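Putative NADPH-dependent oxidoreductase (Desulfitobacterium hafniense DCB-2, PDB 3DB2) probably catalyses an NADPH-dependent oxidation or reduction, as a putative oxidoreductase of the GFO/IDH/MocA family. Local coordinates at residues G176-Q181 with L231-A236. Numbering follows the deposited sequence.
Sequences GGPLTQ and LGTNWA
Pro178, first residue of the short helix 178-181, lies flat against the indole of Trp235, just past the end of strand 228-234. Its CB sits almost exactly on the normal of the five-membered ring, 3.5 Å from the centroid, a CH-pi contact, while Pro178 CD comes down on Trp235 CE3 at 3.4 Å. The same face continues over the backbone: Gly177 C, at the N-cap position, stands 3.6 Å from Trp235 CZ3 on the six-membered ring. An alanine in place of Trp235 would strip away this whole aromatic floor and would probably leave the start of the helix poorly seated. Gly177 has a positive phi of 64°, and a CB there would run into Pro178 CD, so the turn into the helix suits glycine. Both segments belong to the GFO/IDH/MocA-type C-terminal domain, where the short helix packs on a face of the large mixed sheet, with helix 324-343 also touching Leu179. Back along the strand, toward Leu231, the fit is looser. Leu179 CG is anti to the backbone N (chi1 -165°), and its CD1 reaches Leu231 CD2 only at 4.1 Å. Thr233 OG1 faces the helix without bonding to it; its hydrogen bond is with Asn217 ND2, which also bonds Gly176 O and so ties the two segments indirectly. At the indole's far edge Gln181, partly exposed, bends at chi2 and lays CG 3.8 Å from Trp235 CZ2, near the ring plane. Asn234 points away from the helix, its ND2 hydrogen-bonded to Ser148 of the second subunit and its OD1 closing an Asx turn with Ala236 N.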
loop_
_atom_site.group_PDB
_atom_site.type_symbol
_atom_site.label_atom_id
_atom_site.label_comp_id
_atom_site.label_asym_id
_atom_site.label_seq_id
_atom_site.Cartn_x
_atom_site.Cartn_y
_atom_site.Cartn_z
ATOM N N GLY C 176 18.422 -0.915 4.866
ATOM C CA GLY C 176 17.181 -0.283 4.472
ATOM C C GLY C 176 16.487 0.350 5.647
ATOM O O GLY C 176 15.298 0.688 5.615
ATOM N N GLY C 177 17.212 0.550 6.755
ATOM C CA GLY C 177 16.615 1.173 7.928
ATOM C C GLY C 177 15.506 0.334 8.536
ATOM O O GLY C 177 15.768 -0.785 8.998
ATOM N N PRO C 178 14.277 0.840 8.542
ATOM C CA PRO C 178 13.161 0.068 9.079
ATOM C C PRO C 178 12.934 -1.201 8.261
ATOM O O PRO C 178 12.277 -2.141 8.740
ATOM C CB PRO C 178 11.979 1.045 9.023
ATOM C CG PRO C 178 12.338 1.973 7.892
ATOM C CD PRO C 178 13.829 2.156 8.038
ATOM N N LEU C 179 13.459 -1.270 7.045
ATOM C CA LEU C 179 13.217 -2.502 6.263
ATOM C C LEU C 179 13.708 -3.753 6.973
ATOM O O LEU C 179 13.072 -4.816 6.951
ATOM C CB LEU C 179 13.931 -2.362 4.934
ATOM C CG LEU C 179 13.610 -3.297 3.787
ATOM C CD1 LEU C 179 12.108 -3.520 3.694
ATOM C CD2 LEU C 179 14.220 -2.720 2.520
ATOM N N THR C 180 14.872 -3.642 7.637
ATOM C CA THR C 180 15.347 -4.771 8.445
ATOM C C THR C 180 14.576 -4.937 9.737
ATOM O O THR C 180 13.958 -5.976 9.976
ATOM C CB THR C 180 16.847 -4.586 8.766
ATOM O OG1 THR C 180 17.622 -4.689 7.564
ATOM C CG2 THR C 180 17.321 -5.692 9.680
ATOM N N GLN C 181 14.575 -3.934 10.602
ATOM C CA GLN C 181 14.043 -4.022 11.947
ATOM C C GLN C 181 12.540 -4.300 11.955
ATOM O O GLN C 181 12.061 -5.055 12.805
ATOM C CB GLN C 181 14.269 -2.733 12.747
ATOM C CG GLN C 181 15.634 -2.464 13.304
ATOM C CD GLN C 181 16.601 -3.629 13.179
ATOM O OE1 GLN C 181 16.700 -4.483 14.064
ATOM N NE2 GLN C 181 17.324 -3.636 12.055
ATOM N N LEU C 231 5.042 -3.527 0.360
ATOM C CA LEU C 231 5.468 -3.393 1.745
ATOM C C LEU C 231 5.942 -1.966 2.003
ATOM O O LEU C 231 6.889 -1.537 1.357
ATOM C CB LEU C 231 6.574 -4.387 2.058
ATOM C CG LEU C 231 7.273 -4.207 3.413
ATOM C CD1 LEU C 231 6.295 -4.355 4.564
ATOM C CD2 LEU C 231 8.381 -5.229 3.552
ATOM N N GLY C 232 5.312 -1.264 2.922
ATOM C CA GLY C 232 5.752 0.059 3.354
ATOM C C GLY C 232 6.401 -0.066 4.717
ATOM O O GLY C 232 5.846 -0.706 5.605
ATOM N N THR C 233 7.598 0.497 4.848
ATOM C CA THR C 233 8.339 0.500 6.120
ATOM C C THR C 233 8.766 1.945 6.364
ATOM O O THR C 233 9.313 2.589 5.467
ATOM C CB THR C 233 9.551 -0.436 6.137
ATOM O OG1 THR C 233 10.336 -0.267 4.954
ATOM C CG2 THR C 233 9.088 -1.886 6.191
ATOM N N ASN C 234 8.478 2.509 7.521
ATOM C CA ASN C 234 8.592 3.946 7.699
ATOM C C ASN C 234 9.018 4.230 9.131
ATOM O O ASN C 234 8.406 3.630 10.025
ATOM C CB ASN C 234 7.207 4.489 7.313
ATOM C CG ASN C 234 7.191 5.992 7.161
ATOM O OD1 ASN C 234 7.780 6.619 8.035
ATOM N ND2 ASN C 234 6.537 6.501 6.110
ATOM N N TRP C 235 10.019 5.071 9.317
ATOM C CA TRP C 235 10.508 5.389 10.670
ATOM C C TRP C 235 10.188 6.830 11.027
ATOM O O TRP C 235 10.815 7.415 11.896
ATOM C CB TRP C 235 12.014 5.095 10.790
ATOM C CG TRP C 235 12.370 3.812 11.482
ATOM C CD1 TRP C 235 11.565 2.977 12.216
ATOM C CD2 TRP C 235 13.672 3.191 11.513
ATOM N NE1 TRP C 235 12.256 1.917 12.676
ATOM C CE2 TRP C 235 13.566 2.008 12.269
ATOM C CE3 TRP C 235 14.934 3.492 10.991
ATOM C CZ2 TRP C 235 14.620 1.133 12.522
ATOM C CZ3 TRP C 235 15.973 2.619 11.245
ATOM C CH2 TRP C 235 15.838 1.451 11.996
ATOM N N ALA C 236 9.225 7.406 10.313
ATOM C CA ALA C 236 8.933 8.836 10.363
ATOM C C ALA C 236 7.480 9.154 10.651
ATOM O O ALA C 236 7.040 10.246 10.265
ATOM C CB ALA C 236 9.353 9.427 9.010
#